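Long-range contacts in arginase 1, mitochondrial (Arabidopsis thaliana, PDB 6VSU), which hydrolyses L-arginine to urea and L-ornithine, and agmatine to urea and putrescine, using two manganese ions per subunit: residues L47-G52 / G97-Q102; D110-M115 / N176-A181; E233-G238 / L275-N280. One frame throughout, in Å; residues are numbered along the deposited sequence.

In the fold
The three contacts belong to one alpha/beta fold built on a parallel sheet. Contact 1 is a buried edge contact, with strand 43-48 laid beside the outermost strand 93-98; backbone bonds, small apolar groups and one glutamine amide carry it. Contact 2 is only partly buried and joins the start of helix 111-126 to a loop of the ornithine pocket, by charge and an aromatic ring. These two touch, Leu51 of contact 1 packing on Leu114 and Met115 of contact 2. Contact 3, largely buried too, lies on the opposite side of the chain's centre from the other two; there a loop meets helix 271-280 through polar side chains, one leucine-isoleucine pair and water.

Contact 1: L47-G52 / G97-Q102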
ATOM      1  N   LEU E  47      20.236  19.763  12.727  1.00 17.26           N
ATOM      2  CA  LEU E  47      20.593  20.424  11.462  1.00 18.26           C
ATOM      3  C   LEU E  47      20.257  19.465  10.324  1.00 17.97           C
ATOM      4  O   LEU E  47      20.779  18.369  10.327  1.00 18.04           O
ATOM      5  CB  LEU E  47      22.073  20.769  11.459  1.00 18.88           C
ATOM      6  CG  LEU E  47      22.565  21.388  10.167  1.00 19.81           C
ATOM      7  CD1 LEU E  47      21.942  22.743   9.951  1.00 21.23           C
ATOM      8  CD2 LEU E  47      24.074  21.513  10.183  1.00 20.73           C
ATOM      9  N   GLY E  48      19.338  19.851   9.441  1.00 18.26           N
ATOM     10  CA  GLY E  48      18.894  19.015   8.337  1.00 17.28           C
ATOM     11  C   GLY E  48      19.797  19.221   7.169  1.00 18.14           C
ATOM     12  O   GLY E  48      20.238  20.406   6.911  1.00 18.26           O
ATOM     13  N   VAL E  49      20.154  18.124   6.513  1.00 17.74           N
ATOM     14  CA  VAL E  49      20.928  18.221   5.251  1.00 18.77           C
ATOM     15  C   VAL E  49      20.225  17.387   4.193  1.00 18.89           C
ATOM     16  O   VAL E  49      20.439  16.165   4.129  1.00 19.53           O
ATOM     17  CB  VAL E  49      22.372  17.775   5.500  1.00 19.13           C
ATOM     18  CG1 VAL E  49      23.190  18.048   4.242  1.00 20.61           C
ATOM     19  CG2 VAL E  49      22.961  18.506   6.701  1.00 18.85           C
ATOM     20  N   PRO E  50      19.223  17.964   3.503  1.00 18.85           N
ATOM     21  CA  PRO E  50      18.388  17.220   2.555  1.00 19.07           C
ATOM     22  C   PRO E  50      19.113  16.979   1.235  1.00 19.09           C
ATOM     23  O   PRO E  50      18.934  17.721   0.275  1.00 20.54           O
ATOM     24  CB  PRO E  50      17.172  18.144   2.317  1.00 20.08           C
ATOM     25  CG  PRO E  50      17.781  19.542   2.517  1.00 20.79           C
ATOM     26  CD  PRO E  50      18.733  19.343   3.687  1.00 19.80           C
ATOM     27  N   LEU E  51      20.031  16.039   1.283  1.00 18.17           N
ATOM     28  CA  LEU E  51      20.961  15.716   0.182  1.00 18.70           C
ATOM     29  C   LEU E  51      20.788  14.244  -0.133  1.00 18.20           C
ATOM     30  O   LEU E  51      20.961  13.412   0.751  1.00 18.31           O
ATOM     31  CB  LEU E  51      22.384  16.060   0.637  1.00 18.68           C
ATOM     32  CG  LEU E  51      23.430  16.007  -0.445  1.00 20.04           C
ATOM     33  CD1 LEU E  51      24.570  16.936  -0.107  1.00 21.03           C
ATOM     34  CD2 LEU E  51      23.926  14.587  -0.662  1.00 20.57           C
ATOM     35  N   GLY E  52      20.540  13.889  -1.376  1.00 19.61           N
ATOM     36  CA  GLY E  52      20.492  12.459  -1.770  1.00 19.36           C
ATOM     37  C   GLY E  52      21.217  12.148  -3.070  1.00 19.67           C
ATOM     38  O   GLY E  52      21.102  11.001  -3.502  1.00 20.02           O
ATOM     39  N   GLY E  97      16.905  23.985  11.656  1.00 21.09           N
ATOM     40  CA  GLY E  97      16.341  23.790  10.314  1.00 21.01           C
ATOM     41  C   GLY E  97      17.302  23.127   9.338  1.00 20.61           C
ATOM     42  O   GLY E  97      18.274  22.469   9.739  1.00 19.63           O
ATOM     43  N   ASP E  98      17.016  23.319   8.070  1.00 21.82           N
ATOM     44  CA  ASP E  98      17.712  22.620   6.961  1.00 22.70           C
ATOM     45  C   ASP E  98      18.674  23.571   6.239  1.00 22.72           C
ATOM     46  O   ASP E  98      18.358  24.752   6.029  1.00 22.68           O
ATOM     47  CB  ASP E  98      16.681  22.104   5.949  1.00 23.03           C
ATOM     48  CG  ASP E  98      15.909  20.922   6.501  1.00 24.13           C
ATOM     49  OD1 ASP E  98      16.344  20.394   7.586  1.00 23.05           O
ATOM     50  OD2 ASP E  98      14.855  20.567   5.875  1.00 25.26           O
ATOM     51  N   VAL E  99      19.783  23.024   5.828  1.00 21.59           N
ATOM     52  CA  VAL E  99      20.685  23.622   4.813  1.00 22.46           C
ATOM     53  C   VAL E  99      19.897  23.598   3.517  1.00 22.72           C
ATOM     54  O   VAL E  99      19.300  22.591   3.168  1.00 22.75           O
ATOM     55  CB  VAL E  99      21.995  22.820   4.724  1.00 21.91           C
ATOM     56  CG1 VAL E  99      22.929  23.332   3.671  1.00 23.43           C
ATOM     57  CG2 VAL E  99      22.688  22.750   6.056  1.00 21.53           C
ATOM     58  N   PRO E 100      19.810  24.723   2.805  1.00 23.54           N
ATOM     59  CA  PRO E 100      19.101  24.746   1.525  1.00 24.68           C
ATOM     60  C   PRO E 100      19.916  24.140   0.367  1.00 24.71           C
ATOM     61  O   PRO E 100      20.319  24.815  -0.533  1.00 25.76           O
ATOM     62  CB  PRO E 100      18.802  26.236   1.344  1.00 25.90           C
ATOM     63  CG  PRO E 100      19.916  26.948   2.110  1.00 25.61           C
ATOM     64  CD  PRO E 100      20.293  26.033   3.251  1.00 24.18           C
ATOM     65  N   VAL E 101      20.095  22.837   0.436  1.00 23.80           N
ATOM     66  CA  VAL E 101      20.971  22.031  -0.472  1.00 24.37           C
ATOM     67  C   VAL E 101      20.483  22.150  -1.901  1.00 24.81           C
ATOM     68  O   VAL E 101      21.329  22.340  -2.805  1.00 24.73           O
ATOM     69  CB  VAL E 101      20.997  20.542  -0.066  1.00 23.28           C
ATOM     70  CG1 VAL E 101      21.680  19.685  -1.112  1.00 23.82           C
ATOM     71  CG2 VAL E 101      21.658  20.383   1.286  1.00 22.09           C
ATOM     72  N   GLN E 102      19.185  21.933  -2.115  1.00 25.07           N
ATOM     73  CA  GLN E 102      18.689  21.773  -3.499  1.00 25.91           C
ATOM     74  C   GLN E 102      18.917  23.074  -4.245  1.00 27.16           C
ATOM     75  O   GLN E 102      19.177  23.008  -5.441  1.00 27.82           O
ATOM     76  CB  GLN E 102      17.257  21.239  -3.555  1.00 26.47           C
ATOM     77  CG  GLN E 102      17.113  19.839  -2.980  1.00 25.90           C
ATOM     78  CD  GLN E 102      18.152  18.913  -3.570  1.00 25.92           C
ATOM     79  OE1 GLN E 102      18.333  18.881  -4.785  1.00 27.50           O
ATOM     80  NE2 GLN E 102      18.803  18.139  -2.718  1.00 24.33           N
TER
HETATM   81  O   HOH W   1      20.459  16.075  -3.290  1.00 20.09           O
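Val101 has CG1 anti to its backbone N (chi1 170°), and this sends its two methyl groups to different partners: CG1 reaches Leu51 CB, while CG2 meets Pro50 CD at 3.9 Å. Next along the chain, Gln102 is bent at chi2 (-50°), which turns CD back so that the amide can face residues 47-52. NE2 then donates to Pro50 O at 3.0 Å, in the carbonyl plane and almost exactly in the plane of its own amide. Pro50 is the central residue of an inverse gamma turn, which suits its ring-fixed phi of -77°, and its carbonyl is turned to Gln102. Beside the ring lies an oxygen, Val99 O, 3.3 Å from Pro50 CD. A water accepts from both Gln102 NE2 and Gly52 N, extending this polar link past the turn.

Earlier in both segments the chains run side by side as parallel strands. Gly48 N donates to Gly97 O at 2.8 Å in a nearly straight bond, and Val99 N donates to Gly48 O at 2.9 Å. A glycine fits this position because Asp98 OD1 lies only 3.0 Å from Gly48 CA, where a side chain would stand. That carboxylate forms its salt bridge with Arg69, and Asp98 N is hydrogen-bonded to Glu103 of the second subunit. Away from Asp98, Leu47 CD1 and Val49 CG2 both approach Val99 CG2, the former at 4.0 Å. Val49 and Leu51 pack on Ile118, and Val99 on Ser121, of helix 111-126, where branched apolar side chains suit a buried layer between sheet and helix. The arrangement is that of neighbouring parallel strands, 93-98 outermost and 43-48 next to it, in the eight-stranded parallel sheet of the arginase fold.

Contact 2: D110-M115 / N176-A181; sequences DDDRLM and NKYSHA. With ORN (L-ornithine), chain B.
Tyr178 and Asp112 meet where the first turn of helix 111-126 faces a type I beta turn, Asn176 to Ser179, in a loop of the arginase active-site region. Tyr178 has the most surface buried here, and its ring reaches across from the turn to the helix. Its OH donates to Asp112 OD1 at 2.6 Å on the anti lone pair, and the oxygen lies at the ring's edge, in plane. The same oxygen takes Lys177 NZ at 2.8 Å on its syn lone pair, in a salt bridge. Two donors, roughly at a right angle to each other, thus grip one carboxylate oxygen, which would help fix its rotation and probably steady its negative charge. Lysine suits the turn's exposed flank: its chain is extended beyond CG and spans the gap to the helix, while CG itself lies over one face of the tyrosine ring.

The opposite face receives Met115. With its CG anti to the carbonyl carbon (chi1 -64°), that atom stands over the face in a CH-pi contact, 3.9 Å from the ring centroid but offset toward the rim, nearest CE1 and CD1. Met115 SD lies obliquely, 5.2 Å from the centroid of the Tyr178 ring, a Met-aromatic contact, and the Met115 side chain also packs on Pro145 of helix 143-154. A water donates to both Tyr178 OH and Asp112 O, linking the phenol to the helix backbone.

Further along the loop, His180 is held by Glu292 at ND1 and Ser56 at NE2. L-ornithine passes over one face of its imidazole, NE of the ligand lying 3.9 Å from His180 CE1 and offset toward the rim.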
ATOM      1  N   ASP E 110      29.383  23.105  -7.420  1.00 32.18           N
ATOM      2  CA  ASP E 110      30.026  21.771  -7.491  1.00 32.46           C
ATOM      3  C   ASP E 110      30.037  21.135  -6.091  1.00 29.97           C
ATOM      4  O   ASP E 110      29.679  21.771  -5.056  1.00 28.38           O
ATOM      5  CB  ASP E 110      31.414  21.883  -8.163  1.00 35.69           C
ATOM      6  CG  ASP E 110      32.493  22.590  -7.357  1.00 36.78           C
ATOM      7  OD1 ASP E 110      32.590  22.421  -6.135  1.00 35.31           O
ATOM      8  OD2 ASP E 110      33.183  23.379  -7.967  1.00 44.98           O
ATOM      9  N   ASP E 111      30.367  19.866  -6.052  1.00 29.07           N
ATOM     10  CA  ASP E 111      30.208  19.075  -4.822  1.00 27.86           C
ATOM     11  C   ASP E 111      31.214  19.538  -3.755  1.00 27.36           C
ATOM     12  O   ASP E 111      30.868  19.482  -2.585  1.00 25.64           O
ATOM     13  CB  ASP E 111      30.285  17.597  -5.158  1.00 28.25           C
ATOM     14  CG  ASP E 111      28.951  17.024  -5.662  1.00 28.97           C
ATOM     15  OD1 ASP E 111      27.854  17.441  -5.132  1.00 27.37           O
ATOM     16  OD2 ASP E 111      29.027  16.117  -6.540  1.00 29.21           O
ATOM     17  N   ASP E 112      32.430  19.927  -4.127  1.00 28.76           N
ATOM     18  CA  ASP E 112      33.450  20.308  -3.118  1.00 29.07           C
ATOM     19  C   ASP E 112      32.884  21.504  -2.358  1.00 28.77           C
ATOM     20  O   ASP E 112      32.889  21.495  -1.129  1.00 29.08           O
ATOM     21  CB  ASP E 112      34.757  20.724  -3.770  1.00 30.97           C
ATOM     22  CG  ASP E 112      35.564  19.620  -4.411  1.00 31.88           C
ATOM     23  OD1 ASP E 112      35.619  18.500  -3.905  1.00 30.47           O
ATOM     24  OD2 ASP E 112      36.207  19.941  -5.383  1.00 35.28           O
ATOM     25  N   ARG E 113      32.410  22.497  -3.095  1.00 29.34           N
ATOM     26  CA  ARG E 113      31.815  23.720  -2.516  1.00 29.77           C
ATOM     27  C   ARG E 113      30.563  23.362  -1.723  1.00 27.27           C
ATOM     28  O   ARG E 113      30.398  23.915  -0.641  1.00 26.03           O
ATOM     29  CB  ARG E 113      31.545  24.742  -3.611  1.00 32.17           C
ATOM     30  CG  ARG E 113      32.780  25.559  -3.932  1.00 34.99           C
ATOM     31  CD  ARG E 113      32.867  25.942  -5.396  1.00 38.49           C
ATOM     32  NE  ARG E 113      31.859  26.895  -5.851  1.00 40.07           N
ATOM     33  CZ  ARG E 113      31.679  28.085  -5.325  1.00 42.81           C
ATOM     34  NH1 ARG E 113      30.733  28.895  -5.797  1.00 43.45           N
ATOM     35  NH2 ARG E 113      32.440  28.460  -4.305  1.00 44.93           N
ATOM     36  N   LEU E 114      29.742  22.446  -2.216  1.00 26.26           N
ATOM     37  CA  LEU E 114      28.523  22.088  -1.459  1.00 25.28           C
ATOM     38  C   LEU E 114      28.930  21.417  -0.153  1.00 23.73           C
ATOM     39  O   LEU E 114      28.352  21.774   0.906  1.00 22.95           O
ATOM     40  CB  LEU E 114      27.624  21.196  -2.305  1.00 25.89           C
ATOM     41  CG  LEU E 114      26.425  20.614  -1.584  1.00 25.08           C
ATOM     42  CD1 LEU E 114      25.555  21.739  -1.064  1.00 25.89           C
ATOM     43  CD2 LEU E 114      25.644  19.686  -2.503  1.00 25.29           C
ATOM     44  N   MET E 115      29.892  20.500  -0.165  1.00 23.48           N
ATOM     45  CA  MET E 115      30.238  19.818   1.100  1.00 22.61           C
ATOM     46  C   MET E 115      30.872  20.839   2.060  1.00 23.04           C
ATOM     47  O   MET E 115      30.679  20.708   3.291  1.00 22.23           O
ATOM     48  CB  MET E 115      31.159  18.621   0.856  1.00 23.21           C
ATOM     49  CG  MET E 115      30.505  17.510   0.020  1.00 23.33           C
ATOM     50  SD  MET E 115      28.813  17.056   0.516  1.00 22.99           S
ATOM     51  CE  MET E 115      28.911  15.266   0.547  1.00 22.75           C
ATOM     52  N   ASN E 176      32.693   8.525  -7.930  1.00 31.74           N
ATOM     53  CA  ASN E 176      32.213   9.666  -7.118  1.00 30.19           C
ATOM     54  C   ASN E 176      32.952   9.651  -5.778  1.00 29.13           C
ATOM     55  O   ASN E 176      32.636   8.817  -4.958  1.00 28.44           O
ATOM     56  CB  ASN E 176      30.694   9.646  -6.977  1.00 28.74           C
ATOM     57  CG  ASN E 176      30.156  10.816  -6.181  1.00 27.34           C
ATOM     58  OD1 ASN E 176      30.919  11.714  -5.846  1.00 26.65           O
ATOM     59  ND2 ASN E 176      28.864  10.800  -5.845  1.00 25.80           N
ATOM     60  N   LYS E 177      33.866  10.580  -5.531  1.00 29.78           N
ATOM     61  CA  LYS E 177      34.627  10.562  -4.265  1.00 30.18           C
ATOM     62  C   LYS E 177      33.710  10.973  -3.109  1.00 27.25           C
ATOM     63  O   LYS E 177      34.016  10.670  -1.925  1.00 26.05           O
ATOM     64  CB  LYS E 177      35.861  11.436  -4.405  1.00 33.51           C
ATOM     65  CG  LYS E 177      35.573  12.922  -4.290  1.00 35.53           C
ATOM     66  CD  LYS E 177      36.756  13.844  -4.486  1.00 37.94           C
ATOM     67  CE  LYS E 177      36.264  15.279  -4.374  1.00 41.41           C
ATOM     68  NZ  LYS E 177      37.361  16.289  -4.331  1.00 45.73           N
ATOM     69  N   TYR E 178      32.594  11.621  -3.419  1.00 25.80           N
ATOM     70  CA  TYR E 178      31.561  11.988  -2.417  1.00 24.02           C
ATOM     71  C   TYR E 178      30.404  10.935  -2.399  1.00 22.92           C
ATOM     72  O   TYR E 178      29.365  11.184  -1.801  1.00 20.39           O
ATOM     73  CB  TYR E 178      31.062  13.393  -2.752  1.00 24.10           C
ATOM     74  CG  TYR E 178      32.060  14.481  -2.471  1.00 24.79           C
ATOM     75  CD1 TYR E 178      32.578  14.679  -1.191  1.00 24.27           C
ATOM     76  CD2 TYR E 178      32.503  15.307  -3.480  1.00 26.14           C
ATOM     77  CE1 TYR E 178      33.495  15.671  -0.910  1.00 24.42           C
ATOM     78  CE2 TYR E 178      33.388  16.335  -3.211  1.00 27.18           C
ATOM     79  CZ  TYR E 178      33.889  16.518  -1.925  1.00 26.69           C
ATOM     80  OH  TYR E 178      34.800  17.505  -1.676  1.00 27.54           O
ATOM     81  N   SER E 179      30.565   9.777  -3.036  1.00 23.19           N
ATOM     82  CA  SER E 179      29.569   8.667  -2.930  1.00 23.24           C
ATOM     83  C   SER E 179      29.191   8.429  -1.468  1.00 21.80           C
ATOM     84  O   SER E 179      30.064   8.431  -0.620  1.00 21.44           O
ATOM     85  CB  SER E 179      30.086   7.358  -3.525  1.00 23.99           C
ATOM     86  OG  SER E 179      29.202   6.308  -3.224  1.00 23.08           O
ATOM     87  N   HIS E 180      27.943   8.098  -1.200  1.00 21.22           N
ATOM     88  CA  HIS E 180      27.515   7.702   0.147  1.00 20.06           C
ATOM     89  C   HIS E 180      28.257   6.435   0.566  1.00 21.09           C
ATOM     90  O   HIS E 180      28.259   6.185   1.741  1.00 21.52           O
ATOM     91  CB  HIS E 180      25.995   7.570   0.225  1.00 19.93           C
ATOM     92  CG  HIS E 180      25.357   6.440  -0.514  1.00 20.10           C
ATOM     93  ND1 HIS E 180      24.103   5.981  -0.173  1.00 19.61           N
ATOM     94  CD2 HIS E 180      25.750   5.703  -1.567  1.00 21.18           C
ATOM     95  CE1 HIS E 180      23.751   5.020  -1.021  1.00 20.67           C
ATOM     96  NE2 HIS E 180      24.727   4.824  -1.875  1.00 21.37           N
ATOM     97  N   ALA E 181      28.841   5.659  -0.349  1.00 21.92           N
ATOM     98  CA  ALA E 181      29.548   4.417   0.008  1.00 22.57           C
ATOM     99  C   ALA E 181      31.070   4.664   0.177  1.00 22.60           C
ATOM    100  O   ALA E 181      31.842   3.697   0.326  1.00 22.32           O
ATOM    101  CB  ALA E 181      29.247   3.395  -1.066  1.00 24.04           C
TER
HETATM  102  N   ORN B 404      25.786  -1.520  -3.507  1.00 57.38           N
HETATM  103  CA  ORN B 404      26.452  -0.650  -2.507  1.00 58.61           C
HETATM  104  CB  ORN B 404      25.435  -0.178  -1.470  1.00 56.00           C
HETATM  105  CG  ORN B 404      25.858   1.048  -0.680  1.00 52.19           C
HETATM  106  CD  ORN B 404      24.805   1.485   0.320  1.00 55.29           C
HETATM  107  NE  ORN B 404      25.282   2.360   1.389  1.00 51.28           N
HETATM  108  C   ORN B 404      27.588  -1.417  -1.818  1.00 61.89           C
HETATM  109  O   ORN B 404      28.037  -2.414  -2.386  1.00 50.57           O
HETATM  110  OXT ORN B 404      27.982  -0.976  -0.742  1.00 55.04           O
HETATM  111  O   HOH W   2      31.042  14.418  -6.808  1.00 27.73           O
HETATM  112  O   HOH W   3      34.764  19.427   0.584  1.00 26.74           O

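Contact 3: E233-G238 / L275-N280; sequences ENLKLG and LNILHN
Within 275-280, Asn276 is the first to touch residues 233-238: its short amide supplies an N-H to a carboxylate, ND2 donating to Glu233 OE2 at 3.2 Å. The two side chains lie side by side and point the same way, yet their flat groups stand 88° apart. Glu233 reaches this point because its chain is extended beyond CG (chi2 -178°); CG and CD lie against Asn276 CB, the latter at 3.6 Å. OE2 forms its salt bridge with Arg229 of helix 225-232, and the Asn276 amide adds a further bond from above the carboxylate plane. Ser226 of the third subunit packs on both Glu233 and Asn276.

One residue on, Ile277 turns its aliphatic branches to the interior. CG2 lies 4.2 Å from Leu235 CD1, again with the side chains pointing alike, and Ile277 also rests on Leu161 of strand 158-163. Such apolar residues suit this place, for helix 271-280 is the connecting helix of a beta-alpha-beta crossover between the adjacent parallel strands 244-249 and 285-291, and it lies against the sheet. A water joins the backbones here, accepting from Leu235 N at 3.0 Å and donating to Ile277 O at 2.9 Å.

At the helix's last turn Asn280 packs tightly, its CB just 3.1 Å from Glu233 O. Near this helix end, where Asn280 N bonds only weakly to Asn276 O and Ile277 O, the short amide side chain adds a donor to the first of these carbonyls: ND2 meets Asn276 O at 2.8 Å, in the carbonyl plane and on a lone pair.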
ATOM      1  N   GLU E 233      27.179  -3.965  23.733  1.00 23.75           N
ATOM      2  CA  GLU E 233      26.213  -3.378  24.718  1.00 24.38           C
ATOM      3  C   GLU E 233      26.936  -2.866  25.954  1.00 25.04           C
ATOM      4  O   GLU E 233      26.271  -2.595  26.915  1.00 25.40           O
ATOM      5  CB  GLU E 233      25.141  -4.383  25.144  1.00 24.64           C
ATOM      6  CG  GLU E 233      24.156  -4.644  23.979  1.00 24.38           C
ATOM      7  CD  GLU E 233      23.009  -5.593  24.263  1.00 24.45           C
ATOM      8  OE1 GLU E 233      22.960  -6.167  25.393  1.00 25.84           O
ATOM      9  OE2 GLU E 233      22.171  -5.729  23.364  1.00 24.04           O
ATOM     10  N   ASN E 234      28.241  -2.717  25.892  1.00 26.02           N
ATOM     11  CA  ASN E 234      29.048  -2.127  26.983  1.00 28.06           C
ATOM     12  C   ASN E 234      30.229  -1.354  26.408  1.00 26.48           C
ATOM     13  O   ASN E 234      31.312  -1.455  26.962  1.00 26.20           O
ATOM     14  CB  ASN E 234      29.513  -3.243  27.900  1.00 32.64           C
ATOM     15  CG  ASN E 234      28.970  -3.051  29.291  1.00 37.84           C
ATOM     16  OD1 ASN E 234      29.541  -2.227  30.056  1.00 42.48           O
ATOM     17  ND2 ASN E 234      27.876  -3.765  29.588  1.00 37.46           N
ATOM     18  N   LEU E 235      30.022  -0.610  25.321  1.00 24.82           N
ATOM     19  CA  LEU E 235      31.102   0.202  24.678  1.00 24.91           C
ATOM     20  C   LEU E 235      31.535   1.368  25.578  1.00 25.65           C
ATOM     21  O   LEU E 235      30.683   1.960  26.255  1.00 25.39           O
ATOM     22  CB  LEU E 235      30.635   0.696  23.316  1.00 23.75           C
ATOM     23  CG  LEU E 235      30.525  -0.426  22.296  1.00 24.36           C
ATOM     24  CD1 LEU E 235      29.878   0.041  21.024  1.00 23.87           C
ATOM     25  CD2 LEU E 235      31.897  -1.013  22.003  1.00 25.87           C
ATOM     26  N   LYS E 236      32.823   1.687  25.535  1.00 26.86           N
ATOM     27  CA  LYS E 236      33.444   2.896  26.107  1.00 28.52           C
ATOM     28  C   LYS E 236      34.291   3.527  25.003  1.00 27.23           C
ATOM     29  O   LYS E 236      35.223   2.836  24.554  1.00 28.52           O
ATOM     30  CB  LYS E 236      34.283   2.558  27.328  1.00 32.36           C
ATOM     31  CG  LYS E 236      33.486   1.860  28.421  1.00 37.56           C
ATOM     32  CD  LYS E 236      34.285   1.157  29.553  1.00 42.89           C
ATOM     33  CE  LYS E 236      33.720  -0.208  29.972  1.00 48.50           C
ATOM     34  NZ  LYS E 236      33.693  -1.236  28.872  1.00 48.95           N
ATOM     35  N   LEU E 237      33.993   4.779  24.616  1.00 24.88           N
ATOM     36  CA  LEU E 237      34.689   5.488  23.512  1.00 24.33           C
ATOM     37  C   LEU E 237      35.063   6.919  23.906  1.00 23.62           C
ATOM     38  O   LEU E 237      34.527   7.413  24.866  1.00 23.56           O
ATOM     39  CB  LEU E 237      33.819   5.451  22.245  1.00 22.80           C
ATOM     40  CG  LEU E 237      33.547   4.053  21.690  1.00 22.85           C
ATOM     41  CD1 LEU E 237      32.591   4.142  20.531  1.00 22.15           C
ATOM     42  CD2 LEU E 237      34.833   3.352  21.234  1.00 23.75           C
ATOM     43  N   GLY E 238      36.049   7.475  23.208  1.00 23.50           N
ATOM     44  CA  GLY E 238      36.458   8.892  23.294  1.00 24.30           C
ATOM     45  C   GLY E 238      37.404   9.233  24.432  1.00 25.42           C
ATOM     46  O   GLY E 238      37.892  10.328  24.380  1.00 25.82           O
ATOM     47  N   LEU E 275      19.151   0.554  20.752  1.00 17.87           N
ATOM     48  CA  LEU E 275      19.019   1.350  22.002  1.00 17.76           C
ATOM     49  C   LEU E 275      19.814   0.663  23.100  1.00 18.02           C
ATOM     50  O   LEU E 275      20.348   1.399  23.917  1.00 17.66           O
ATOM     51  CB  LEU E 275      17.553   1.545  22.401  1.00 17.82           C
ATOM     52  CG  LEU E 275      16.723   2.413  21.450  1.00 17.86           C
ATOM     53  CD1 LEU E 275      15.415   2.753  22.145  1.00 19.57           C
ATOM     54  CD2 LEU E 275      17.391   3.699  20.996  1.00 17.32           C
ATOM     55  N   ASN E 276      19.974  -0.662  23.065  1.00 17.70           N
ATOM     56  CA  ASN E 276      20.845  -1.300  24.069  1.00 18.69           C
ATOM     57  C   ASN E 276      22.273  -0.767  23.905  1.00 19.08           C
ATOM     58  O   ASN E 276      22.913  -0.470  24.930  1.00 19.89           O
ATOM     59  CB  ASN E 276      20.788  -2.814  24.074  1.00 19.07           C
ATOM     60  CG  ASN E 276      19.489  -3.386  24.621  1.00 19.74           C
ATOM     61  OD1 ASN E 276      18.638  -2.675  25.171  1.00 19.33           O
ATOM     62  ND2 ASN E 276      19.323  -4.691  24.431  1.00 19.65           N
ATOM     63  N   ILE E 277      22.754  -0.629  22.677  1.00 18.22           N
ATOM     64  CA  ILE E 277      24.114  -0.095  22.395  1.00 18.38           C
ATOM     65  C   ILE E 277      24.213   1.396  22.790  1.00 19.04           C
ATOM     66  O   ILE E 277      25.149   1.776  23.571  1.00 19.11           O
ATOM     67  CB  ILE E 277      24.437  -0.337  20.922  1.00 17.74           C
ATOM     68  CG1 ILE E 277      24.442  -1.839  20.603  1.00 17.72           C
ATOM     69  CG2 ILE E 277      25.737   0.337  20.551  1.00 18.10           C
ATOM     70  CD1 ILE E 277      24.565  -2.132  19.158  1.00 17.09           C
ATOM     71  N   LEU E 278      23.290   2.241  22.325  1.00 19.05           N
ATOM     72  CA  LEU E 278      23.332   3.694  22.625  1.00 19.08           C
ATOM     73  C   LEU E 278      23.202   3.970  24.110  1.00 19.02           C
ATOM     74  O   LEU E 278      23.985   4.761  24.652  1.00 18.43           O
ATOM     75  CB  LEU E 278      22.247   4.450  21.878  1.00 19.82           C
ATOM     76  CG  LEU E 278      22.296   4.322  20.361  1.00 20.92           C
ATOM     77  CD1 LEU E 278      21.138   5.127  19.724  1.00 21.76           C
ATOM     78  CD2 LEU E 278      23.636   4.798  19.837  1.00 22.73           C
ATOM     79  N   HIS E 279      22.226   3.389  24.760  1.00 19.66           N
ATOM     80  CA  HIS E 279      21.959   3.675  26.186  1.00 20.75           C
ATOM     81  C   HIS E 279      23.196   3.299  26.999  1.00 22.52           C
ATOM     82  O   HIS E 279      23.459   3.957  27.994  1.00 23.06           O
ATOM     83  CB  HIS E 279      20.711   2.932  26.704  1.00 21.40           C
ATOM     84  CG  HIS E 279      19.413   3.526  26.233  1.00 21.15           C
ATOM     85  ND1 HIS E 279      18.204   2.880  26.345  1.00 21.89           N
ATOM     86  CD2 HIS E 279      19.147   4.693  25.629  1.00 20.79           C
ATOM     87  CE1 HIS E 279      17.259   3.644  25.871  1.00 21.39           C
ATOM     88  NE2 HIS E 279      17.818   4.754  25.415  1.00 21.40           N
ATOM     89  N   ASN E 280      23.904   2.213  26.651  1.00 24.11           N
ATOM     90  CA  ASN E 280      24.970   1.682  27.550  1.00 25.49           C
ATOM     91  C   ASN E 280      26.321   2.246  27.151  1.00 24.16           C
ATOM     92  O   ASN E 280      27.246   2.042  27.904  1.00 24.88           O
ATOM     93  CB  ASN E 280      24.922   0.156  27.551  1.00 27.93           C
ATOM     94  CG  ASN E 280      23.690  -0.305  28.292  1.00 30.04           C
ATOM     95  OD1 ASN E 280      23.543   0.018  29.453  1.00 34.54           O
ATOM     96  ND2 ASN E 280      22.775  -0.987  27.636  1.00 31.16           N
TER
HETATM   97  O   HOH W   4      27.269   0.003  24.404  1.00 19.61           O
HETATM   98  O   HOH W   5      29.711   0.869  28.704  1.00 28.03           O